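Local coordinates for protein TSC1 N-terminal domain (Chaetomium thermophilum, PDB 7A0M) that probably helps bring the TSC complex to lysosomal membranes by binding phosphoinositides, as part of the larger TSC1 subunit, and so takes part in mTORC1 regulation, at residues S116-D119 and F120-I124; T174-L177 and L178-K182; H376-H379 and P380-E384; L398-A402 and D403-A407. All coordinates share one frame; numbering follows the deposited sequence.

Contact 1 of 4, residues S116-D119 and F120-I124; sequences SFMD and FTLEI
Thr121 turns back on Phe117 twice, one helical turn later in the chain. Its hydroxyl OG1 and its backbone N each give Phe117 O a hydrogen bond of 2.9 Å, and they come to that oxygen from opposite faces of the carbonyl plane, so the acceptor is gripped between two donors. The hydroxyl gets there because chi1 of -61° lays OG1 beside Thr121's own N. From that place OG1 also rides over one face of the Phe117 ring, offset toward the rim, with CE2 of Phe117 at 3.9 Å from OG1 of Thr121. Trp96 completes this corner: its ring stacks on Phe117 and its NE1 bonds to Thr121 OG1.

The two phenylalanines meet more loosely. CD1 of Phe117 lies at the edge of the Phe120 ring, near its plane, with CD1 of Phe117 4.4 Å from CD2 of Phe120; one face of the Phe120 ring takes CD1 of Ile124.

On another side of the helix Met118, built as selenomethionine, bends at chi2 (60°) and swings its methyl up the helix, until CE touches CD2 of Leu122 at 3.7 Å. Asp119 and Glu123 bring like charges to within 6.4 Å (Asp119 OD1 to Glu123 OE2), an unfavourable pairing that the salt bridge from Glu123 to Arg80 probably eases.

Side chains of this helix, 113-125, pack on helices 69-81, 89-105 and 168-183, as expected of a helix inside an alpha-solenoid of stacked helices.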
loop_
_atom_site.group_PDB
_atom_site.type_symbol
_atom_site.label_atom_id
_atom_site.label_comp_id
_atom_site.label_asym_id
_atom_site.label_seq_id
_atom_site.Cartn_x
_atom_site.Cartn_y
_atom_site.Cartn_z
ATOM N N SER B 116 -22.229 -48.332 -5.248
ATOM C CA SER B 116 -22.514 -49.238 -4.138
ATOM C C SER B 116 -21.297 -49.411 -3.241
ATOM O O SER B 116 -21.421 -49.439 -2.011
ATOM C CB SER B 116 -22.984 -50.592 -4.669
ATOM O OG SER B 116 -23.296 -51.476 -3.605
ATOM N N PHE B 117 -20.109 -49.536 -3.838
ATOM C CA PHE B 117 -18.897 -49.659 -3.035
ATOM C C PHE B 117 -18.574 -48.356 -2.317
ATOM O O PHE B 117 -18.016 -48.379 -1.214
ATOM C CB PHE B 117 -17.724 -50.087 -3.914
ATOM C CG PHE B 117 -16.449 -50.317 -3.154
ATOM C CD1 PHE B 117 -16.256 -51.487 -2.439
ATOM C CD2 PHE B 117 -15.443 -49.365 -3.159
ATOM C CE1 PHE B 117 -15.083 -51.701 -1.739
ATOM C CE2 PHE B 117 -14.268 -49.575 -2.460
ATOM C CZ PHE B 117 -14.088 -50.745 -1.749
HETATM N N MSE B 118 -18.913 -47.221 -2.921
HETATM C CA MSE B 118 -18.696 -45.927 -2.291
HETATM C C MSE B 118 -19.625 -45.756 -1.097
HETATM O O MSE B 118 -19.206 -45.299 -0.033
HETATM C CB MSE B 118 -18.912 -44.792 -3.293
HETATM C CG MSE B 118 -18.537 -43.429 -2.745
HETATM SE SE MSE B 118 -16.657 -43.360 -2.237
HETATM C CE MSE B 118 -16.776 -42.046 -0.804
ATOM N N ASP B 119 -20.894 -46.126 -1.281
ATOM C CA ASP B 119 -21.843 -46.076 -0.173
ATOM C C ASP B 119 -21.459 -47.065 0.922
ATOM O O ASP B 119 -21.624 -46.774 2.112
ATOM C CB ASP B 119 -23.259 -46.346 -0.678
ATOM C CG ASP B 119 -23.789 -45.221 -1.546
ATOM O OD1 ASP B 119 -23.491 -44.047 -1.242
ATOM O OD2 ASP B 119 -24.503 -45.509 -2.529
ATOM N N PHE B 120 -20.948 -48.239 0.538
ATOM C CA PHE B 120 -20.397 -49.160 1.528
ATOM C C PHE B 120 -19.255 -48.510 2.298
ATOM O O PHE B 120 -19.160 -48.654 3.521
ATOM C CB PHE B 120 -19.925 -50.445 0.847
ATOM C CG PHE B 120 -19.355 -51.463 1.796
ATOM C CD1 PHE B 120 -20.025 -51.803 2.960
ATOM C CD2 PHE B 120 -18.152 -52.092 1.515
ATOM C CE1 PHE B 120 -19.503 -52.742 3.830
ATOM C CE2 PHE B 120 -17.626 -53.032 2.380
ATOM C CZ PHE B 120 -18.301 -53.357 3.539
ATOM N N THR B 121 -18.381 -47.788 1.594
ATOM C CA THR B 121 -17.297 -47.074 2.260
ATOM C C THR B 121 -17.841 -46.003 3.200
ATOM O O THR B 121 -17.351 -45.846 4.325
ATOM C CB THR B 121 -16.368 -46.452 1.218
ATOM O OG1 THR B 121 -15.802 -47.486 0.402
ATOM C CG2 THR B 121 -15.252 -45.674 1.891
ATOM N N LEU B 122 -18.857 -45.259 2.757
ATOM C CA LEU B 122 -19.427 -44.204 3.589
ATOM C C LEU B 122 -20.112 -44.781 4.823
ATOM O O LEU B 122 -20.059 -44.183 5.904
ATOM C CB LEU B 122 -20.404 -43.360 2.771
ATOM C CG LEU B 122 -19.781 -42.533 1.644
ATOM C CD1 LEU B 122 -20.856 -41.921 0.759
ATOM C CD2 LEU B 122 -18.873 -41.454 2.215
ATOM N N GLU B 123 -20.767 -45.936 4.681
ATOM C CA GLU B 123 -21.425 -46.558 5.826
ATOM C C GLU B 123 -20.409 -47.025 6.861
ATOM O O GLU B 123 -20.668 -46.959 8.068
ATOM C CB GLU B 123 -22.284 -47.733 5.359
ATOM C CG GLU B 123 -23.501 -47.335 4.545
ATOM C CD GLU B 123 -24.089 -48.502 3.776
ATOM O OE1 GLU B 123 -23.458 -49.580 3.756
ATOM O OE2 GLU B 123 -25.172 -48.337 3.180
ATOM N N ILE B 124 -19.247 -47.502 6.407
ATOM C CA ILE B 124 -18.190 -47.909 7.328
ATOM C C ILE B 124 -17.686 -46.714 8.126
ATOM O O ILE B 124 -17.464 -46.805 9.340
ATOM C CB ILE B 124 -17.045 -48.584 6.550
ATOM C CG1 ILE B 124 -17.526 -49.881 5.903
ATOM C CG2 ILE B 124 -15.859 -48.850 7.465
ATOM C CD1 ILE B 124 -16.493 -50.519 5.000
#

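Contact 2 of 4, residues T174-L177 and L178-K182; sequences TDAL and LAFGK
Ala176 and Phe180 meet mainly through the alanine's carbonyl oxygen. Among the backbone bonds of this turn, Phe180 N reaches Ala176 O at 2.7 Å and nearly straight, at 173°. Leu178 N takes Thr174 O, Ala179 N takes Asp175 O and Gly181 N takes Leu177 O, each at 2.8 Å, the regular i to i+4 pattern of an alpha-helix.

The aromatic contact uses the same oxygen. With chi1 at -83° the Phe180 ring leans beside its own N and turns an edge to the preceding turn, which puts CD2 of Phe180 3.0 Å from Ala176 O, close to the ring plane. Beyond the helix the ring meets Trp144 and Phe141 and packs on Leu145 and Leu148.

Apolar touches between the side chains are thin. CG2 of Thr174 stands 4.2 Å from CD1 of Leu178, and CB of Ala176 is 4.4 Å from CD2 of Phe180. The hydroxyl of Thr174 bonds to Glu170 O of its own helix and has a weak bond with Trp152 NE1.

Across this turn, then, four backbone bonds pair the amides of residues 178-181 with the carbonyls of 174-177, while the side chains from Ala176 to Phe180 are all hydrocarbon. That leaves Ala176, Leu177 and Phe180 to spend their surface on neighbouring helices: Leu148 of helix 142-153 lies against all three, and Leu208 of helix 199-214 against Leu177.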
loop_
_atom_site.group_PDB
_atom_site.type_symbol
_atom_site.label_atom_id
_atom_site.label_comp_id
_atom_site.label_asym_id
_atom_site.label_seq_id
_atom_site.Cartn_x
_atom_site.Cartn_y
_atom_site.Cartn_z
ATOM N N THR B 174 -10.765 -40.992 -5.557
ATOM C CA THR B 174 -10.709 -39.627 -5.042
ATOM C C THR B 174 -11.721 -39.416 -3.922
ATOM O O THR B 174 -11.372 -38.928 -2.841
ATOM C CB THR B 174 -10.946 -38.624 -6.172
ATOM O OG1 THR B 174 -9.947 -38.800 -7.184
ATOM C CG2 THR B 174 -10.877 -37.198 -5.642
ATOM N N ASP B 175 -12.989 -39.767 -4.166
ATOM C CA ASP B 175 -14.021 -39.551 -3.157
ATOM C C ASP B 175 -13.744 -40.357 -1.894
ATOM O O ASP B 175 -14.010 -39.889 -0.781
ATOM C CB ASP B 175 -15.398 -39.905 -3.723
ATOM C CG ASP B 175 -15.824 -38.977 -4.844
ATOM O OD1 ASP B 175 -15.045 -38.065 -5.193
ATOM O OD2 ASP B 175 -16.938 -39.161 -5.378
ATOM N N ALA B 176 -13.210 -41.572 -2.043
ATOM C CA ALA B 176 -12.880 -42.373 -0.869
ATOM C C ALA B 176 -11.701 -41.777 -0.109
ATOM O O ALA B 176 -11.728 -41.702 1.125
ATOM C CB ALA B 176 -12.588 -43.816 -1.276
ATOM N N LEU B 177 -10.660 -41.345 -0.825
ATOM C CA LEU B 177 -9.528 -40.700 -0.165
ATOM C C LEU B 177 -9.965 -39.435 0.562
ATOM O O LEU B 177 -9.521 -39.171 1.685
ATOM C CB LEU B 177 -8.433 -40.379 -1.182
ATOM C CG LEU B 177 -7.465 -41.503 -1.551
ATOM C CD1 LEU B 177 -6.696 -41.156 -2.815
ATOM C CD2 LEU B 177 -6.508 -41.760 -0.400
ATOM N N LEU B 178 -10.830 -38.638 -0.067
ATOM C CA LEU B 178 -11.337 -37.437 0.588
ATOM C C LEU B 178 -12.246 -37.790 1.761
ATOM O O LEU B 178 -12.233 -37.106 2.791
ATOM C CB LEU B 178 -12.072 -36.561 -0.424
ATOM C CG LEU B 178 -11.175 -35.829 -1.426
ATOM C CD1 LEU B 178 -11.989 -34.877 -2.289
ATOM C CD2 LEU B 178 -10.057 -35.089 -0.709
ATOM N N ALA B 179 -13.043 -38.852 1.623
ATOM C CA ALA B 179 -13.907 -39.276 2.720
ATOM C C ALA B 179 -13.087 -39.792 3.896
ATOM O O ALA B 179 -13.351 -39.440 5.051
ATOM C CB ALA B 179 -14.890 -40.342 2.237
ATOM N N PHE B 180 -12.092 -40.638 3.619
ATOM C CA PHE B 180 -11.198 -41.096 4.679
ATOM C C PHE B 180 -10.393 -39.939 5.256
ATOM O O PHE B 180 -10.121 -39.900 6.462
ATOM C CB PHE B 180 -10.269 -42.188 4.152
ATOM C CG PHE B 180 -10.882 -43.559 4.149
ATOM C CD1 PHE B 180 -10.899 -44.326 5.301
ATOM C CD2 PHE B 180 -11.436 -44.081 2.994
ATOM C CE1 PHE B 180 -11.462 -45.587 5.299
ATOM C CE2 PHE B 180 -11.998 -45.339 2.987
ATOM C CZ PHE B 180 -12.014 -46.092 4.139
ATOM N N GLY B 181 -9.999 -38.988 4.408
ATOM C CA GLY B 181 -9.245 -37.846 4.896
ATOM C C GLY B 181 -10.088 -36.912 5.742
ATOM O O GLY B 181 -9.596 -36.318 6.704
ATOM N N LYS B 182 -11.368 -36.762 5.392
ATOM C CA LYS B 182 -12.263 -35.950 6.210
ATOM C C LYS B 182 -12.468 -36.563 7.590
ATOM O O LYS B 182 -12.619 -35.835 8.577
ATOM C CB LYS B 182 -13.606 -35.776 5.501
ATOM C CG LYS B 182 -14.557 -34.816 6.199
ATOM C CD LYS B 182 -15.908 -34.771 5.502
ATOM C CE LYS B 182 -16.744 -33.602 5.995
ATOM N NZ LYS B 182 -17.849 -33.275 5.054
#

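Contact 3 of 4, residues H376-H379 and P380-E384; sequences HLLH and PNFYE
His379 and Asn381 lock the entry to a short 3-10 turn, residues 380-383, in the loop between helices 357-373 and 389-392. ND1 of His379 accepts the backbone N-H of Asn381 at 2.9 Å, the donor lying 1° from the ring plane. The carbonyl of His379 is used as well: Phe382 N bonds to His379 O at 3.1 Å from above the carbonyl plane, 50° out of it, the i to i+3 step that starts the turn, and Pro380 in between has no N-H to offer.

The imidazole and the Asn381 amide point the same way, side by side, their planes 72° apart. Leu378 reaches forward along the chain, CD1 lying 3.6 Å from CD2 of Phe382, while its other methyl, CD2, approaches CE1 of Tyr383 at 4.2 Å. An edge carbon of Phe382, CD2, also lies 3.7 Å from CB of His379.

Further out, Gly332 O takes a bond from His379 NE2, which is consistent with a neutral ring protonated on NE2, and Glu390 holds ND2 of Asn381. The turn also belongs to the dimer interface. Arg373 of the second subunit bonds to Leu378 O, Arg366 of that subunit to Tyr383 O, and the two Phe382 rings meet across the interface. Beside the amide, the imidazole carbon CE1 of His379 comes within 3.1 Å of OD1 of Asn381.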
loop_
_atom_site.group_PDB
_atom_site.type_symbol
_atom_site.label_atom_id
_atom_site.label_comp_id
_atom_site.label_asym_id
_atom_site.label_seq_id
_atom_site.Cartn_x
_atom_site.Cartn_y
_atom_site.Cartn_z
ATOM N N HIS B 376 0.432 -3.583 -2.263
ATOM C CA HIS B 376 -0.113 -3.827 -0.936
ATOM C C HIS B 376 -0.232 -2.536 -0.140
ATOM O O HIS B 376 0.689 -1.713 -0.123
ATOM C CB HIS B 376 0.747 -4.839 -0.174
ATOM C CG HIS B 376 0.646 -6.233 -0.711
ATOM N ND1 HIS B 376 1.323 -6.648 -1.837
ATOM C CD2 HIS B 376 -0.064 -7.303 -0.284
ATOM C CE1 HIS B 376 1.040 -7.915 -2.077
ATOM N NE2 HIS B 376 0.200 -8.337 -1.148
ATOM N N LEU B 377 -1.374 -2.379 0.524
ATOM C CA LEU B 377 -1.614 -1.253 1.412
ATOM C C LEU B 377 -0.787 -1.389 2.688
ATOM O O LEU B 377 -0.268 -2.462 3.014
ATOM C CB LEU B 377 -3.098 -1.161 1.768
ATOM C CG LEU B 377 -4.084 -1.001 0.610
ATOM C CD1 LEU B 377 -5.492 -1.352 1.066
ATOM C CD2 LEU B 377 -4.033 0.413 0.055
ATOM N N LEU B 378 -0.664 -0.278 3.411
ATOM C CA LEU B 378 -0.045 -0.311 4.730
ATOM C C LEU B 378 -0.824 -1.238 5.656
ATOM O O LEU B 378 -2.054 -1.160 5.746
ATOM C CB LEU B 378 0.019 1.098 5.320
ATOM C CG LEU B 378 0.659 1.219 6.706
ATOM C CD1 LEU B 378 2.143 0.875 6.652
ATOM C CD2 LEU B 378 0.447 2.611 7.282
ATOM N N HIS B 379 -0.102 -2.117 6.345
ATOM C CA HIS B 379 -0.725 -3.128 7.188
ATOM C C HIS B 379 -1.116 -2.523 8.535
ATOM O O HIS B 379 -0.367 -1.714 9.091
ATOM C CB HIS B 379 0.228 -4.303 7.400
ATOM C CG HIS B 379 -0.444 -5.554 7.870
ATOM N ND1 HIS B 379 -0.925 -5.705 9.153
ATOM C CD2 HIS B 379 -0.699 -6.723 7.235
ATOM C CE1 HIS B 379 -1.457 -6.907 9.284
ATOM N NE2 HIS B 379 -1.331 -7.545 8.135
ATOM N N PRO B 380 -2.283 -2.885 9.074
ATOM C CA PRO B 380 -2.677 -2.353 10.390
ATOM C C PRO B 380 -1.722 -2.724 11.514
ATOM O O PRO B 380 -1.708 -2.033 12.541
ATOM C CB PRO B 380 -4.067 -2.964 10.621
ATOM C CG PRO B 380 -4.550 -3.365 9.275
ATOM C CD PRO B 380 -3.342 -3.704 8.461
ATOM N N ASN B 381 -0.929 -3.790 11.357
ATOM C CA ASN B 381 0.027 -4.167 12.394
ATOM C C ASN B 381 1.027 -3.054 12.668
ATOM O O ASN B 381 1.533 -2.937 13.790
ATOM C CB ASN B 381 0.760 -5.449 11.996
ATOM C CG ASN B 381 -0.061 -6.693 12.258
ATOM O OD1 ASN B 381 -1.287 -6.632 12.360
ATOM N ND2 ASN B 381 0.613 -7.829 12.380
ATOM N N PHE B 382 1.323 -2.230 11.663
ATOM C CA PHE B 382 2.267 -1.138 11.850
ATOM C C PHE B 382 1.725 -0.068 12.793
ATOM O O PHE B 382 2.501 0.771 13.261
ATOM C CB PHE B 382 2.650 -0.531 10.497
ATOM C CG PHE B 382 3.515 -1.433 9.652
ATOM C CD1 PHE B 382 4.858 -1.610 9.949
ATOM C CD2 PHE B 382 2.985 -2.106 8.562
ATOM C CE1 PHE B 382 5.651 -2.440 9.176
ATOM C CE2 PHE B 382 3.775 -2.936 7.787
ATOM C CZ PHE B 382 5.110 -3.102 8.096
ATOM N N TYR B 383 0.422 -0.087 13.085
ATOM C CA TYR B 383 -0.183 0.771 14.095
ATOM C C TYR B 383 -0.338 0.087 15.437
ATOM O O TYR B 383 -0.815 0.720 16.382
ATOM C CB TYR B 383 -1.615 1.150 13.700
ATOM C CG TYR B 383 -1.856 2.113 12.571
ATOM C CD1 TYR B 383 -0.841 2.889 12.041
ATOM C CD2 TYR B 383 -3.132 2.248 12.040
ATOM C CE1 TYR B 383 -1.096 3.774 11.004
ATOM C CE2 TYR B 383 -3.390 3.121 11.016
ATOM C CZ TYR B 383 -2.373 3.882 10.502
ATOM O OH TYR B 383 -2.656 4.749 9.477
ATOM N N GLU B 384 0.070 -1.167 15.564
ATOM C CA GLU B 384 -0.432 -1.917 16.703
ATOM C C GLU B 384 0.657 -2.719 17.403
ATOM O O GLU B 384 0.601 -2.921 18.620
ATOM C CB GLU B 384 -1.578 -2.809 16.215
ATOM C CG GLU B 384 -2.494 -3.354 17.278
ATOM C CD GLU B 384 -3.852 -3.722 16.701
ATOM O OE1 GLU B 384 -4.065 -3.492 15.492
ATOM O OE2 GLU B 384 -4.710 -4.229 17.450
#

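Contact 4 of 4, residues L398-A402 and D403-A407; sequences LKSEA and DEIIA
Glu401 occupies the N-cap of helix 402-410, and its backbone N is taken by the carboxylate of Glu404, three residues on. The bond from Glu401 N to Glu404 OE2 is 3.1 Å long, bent to 136° at the hydrogen, and meets the oxygen from above the carboxylate plane. This is one half of a capping box; the return half, from the cap side chain to the N-H of Glu404, is not made by Glu401. In its place Asp403 OD1, 2.9 Å from Glu404 N, accepts a weak bond at 117°. Asp403 manages this because chi1 of 66° tucks its CG between its own N and carbonyl carbon, folding the carboxylate back over the start of the helix.

The first carbonyls are satisfied in the ordinary way: Glu401 O by Ile405 N and Ala402 O by Ile406 N, both at 3.0 Å. Ser400 sends OG backward to Arg396 O, and its CB rests 3.7 Å from CG1 of Ile405. These are the two positions at which a hydrophobic staple forms, although serine brings only a methylene to it.

Three acidic side chains crowd here, with Glu401 OE2 5.1 Å from Glu404 OE2. Asp403 and Glu404, at the first turn, may gain from the positive end of the helix dipole, which would partly offset the repulsion.

The cap follows the short helix 395-398, and the first turn of helix 402-410 leans on the loop just after helix 242-255, where Pro257 and Pro260 receive Ile405, Pro257 also takes Ile406, and Phe258 meets Ala402.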
loop_
_atom_site.group_PDB
_atom_site.type_symbol
_atom_site.label_atom_id
_atom_site.label_comp_id
_atom_site.label_asym_id
_atom_site.label_seq_id
_atom_site.Cartn_x
_atom_site.Cartn_y
_atom_site.Cartn_z
ATOM N N LEU B 398 -7.192 -15.722 17.627
ATOM C CA LEU B 398 -8.149 -16.450 18.459
ATOM C C LEU B 398 -9.510 -16.585 17.780
ATOM O O LEU B 398 -10.020 -17.697 17.605
ATOM C CB LEU B 398 -8.308 -15.728 19.798
ATOM C CG LEU B 398 -7.152 -15.743 20.794
ATOM C CD1 LEU B 398 -7.509 -14.910 22.014
ATOM C CD2 LEU B 398 -6.824 -17.165 21.198
ATOM N N LYS B 399 -10.114 -15.461 17.383
ATOM C CA LYS B 399 -11.454 -15.507 16.803
ATOM C C LYS B 399 -11.450 -15.806 15.312
ATOM O O LYS B 399 -12.517 -16.085 14.756
ATOM C CB LYS B 399 -12.229 -14.208 17.048
ATOM C CG LYS B 399 -12.526 -13.929 18.516
ATOM C CD LYS B 399 -13.305 -12.635 18.695
ATOM C CE LYS B 399 -13.523 -12.317 20.163
ATOM N NZ LYS B 399 -14.386 -11.123 20.340
ATOM N N SER B 400 -10.299 -15.749 14.647
ATOM C CA SER B 400 -10.288 -15.753 13.193
ATOM C C SER B 400 -10.334 -17.175 12.651
ATOM O O SER B 400 -9.706 -18.091 13.194
ATOM C CB SER B 400 -9.034 -15.048 12.676
ATOM O OG SER B 400 -9.042 -13.677 13.026
ATOM N N GLU B 401 -11.092 -17.353 11.576
ATOM C CA GLU B 401 -11.125 -18.594 10.823
ATOM C C GLU B 401 -10.296 -18.436 9.554
ATOM O O GLU B 401 -9.817 -17.347 9.228
ATOM C CB GLU B 401 -12.571 -18.979 10.491
ATOM C CG GLU B 401 -13.427 -19.242 11.723
ATOM C CD GLU B 401 -13.054 -20.522 12.441
ATOM O OE1 GLU B 401 -13.076 -21.594 11.800
ATOM O OE2 GLU B 401 -12.734 -20.454 13.647
ATOM N N ALA B 402 -10.116 -19.550 8.841
ATOM C CA ALA B 402 -9.286 -19.531 7.640
ATOM C C ALA B 402 -9.827 -18.544 6.611
ATOM O O ALA B 402 -9.074 -17.744 6.044
ATOM C CB ALA B 402 -9.193 -20.935 7.046
ATOM N N ASP B 403 -11.140 -18.582 6.362
ATOM C CA ASP B 403 -11.738 -17.704 5.360
ATOM C C ASP B 403 -11.635 -16.237 5.759
ATOM O O ASP B 403 -11.515 -15.366 4.890
ATOM C CB ASP B 403 -13.199 -18.093 5.121
ATOM C CG ASP B 403 -14.076 -17.852 6.332
ATOM O OD1 ASP B 403 -13.587 -18.030 7.468
ATOM O OD2 ASP B 403 -15.255 -17.485 6.148
ATOM N N GLU B 404 -11.681 -15.944 7.061
ATOM C CA GLU B 404 -11.544 -14.563 7.509
ATOM C C GLU B 404 -10.116 -14.069 7.328
ATOM O O GLU B 404 -9.897 -12.927 6.909
ATOM C CB GLU B 404 -11.957 -14.445 8.975
ATOM C CG GLU B 404 -13.151 -15.299 9.361
ATOM C CD GLU B 404 -13.659 -14.995 10.757
ATOM O OE1 GLU B 404 -13.806 -13.799 11.082
ATOM O OE2 GLU B 404 -13.907 -15.947 11.529
ATOM N N ILE B 405 -9.137 -14.914 7.651
ATOM C CA ILE B 405 -7.735 -14.532 7.507
ATOM C C ILE B 405 -7.394 -14.295 6.041
ATOM O O ILE B 405 -6.678 -13.346 5.700
ATOM C CB ILE B 405 -6.830 -15.605 8.141
ATOM C CG1 ILE B 405 -6.971 -15.576 9.663
ATOM C CG2 ILE B 405 -5.380 -15.407 7.726
ATOM C CD1 ILE B 405 -6.537 -16.856 10.342
ATOM N N ILE B 406 -7.908 -15.147 5.150
ATOM C CA ILE B 406 -7.676 -14.963 3.719
ATOM C C ILE B 406 -8.296 -13.656 3.241
ATOM O O ILE B 406 -7.666 -12.879 2.514
ATOM C CB ILE B 406 -8.220 -16.165 2.926
ATOM C CG1 ILE B 406 -7.493 -17.448 3.328
ATOM C CG2 ILE B 406 -8.079 -15.926 1.432
ATOM C CD1 ILE B 406 -8.067 -18.697 2.696
ATOM N N ALA B 407 -9.543 -13.395 3.644
ATOM C CA ALA B 407 -10.219 -12.172 3.220
ATOM C C ALA B 407 -9.480 -10.929 3.699
ATOM O O ALA B 407 -9.328 -9.961 2.944
ATOM C CB ALA B 407 -11.661 -12.168 3.728
#

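In the fold
Contacts 1 and 2 sit on two helices, 113-125 and 168-183, that pack directly on each other, with CG2 of Thr121 3.5 Å from CE2 of Phe180. Both are partly buried turns of regular helix, in which backbone bonds dominate and the rings face neighbouring helices. Contact 3 lies on the opposite side of the chain's centre from contact 1, about 50 Å away between centres. It is the buried one, covered by its own chain and by a second subunit, and an imidazole joins the backbone in the bonding. Contact 4, about 17 Å from contact 3 between centres, is a surface helix start where a carboxylate adds to the backbone bonds.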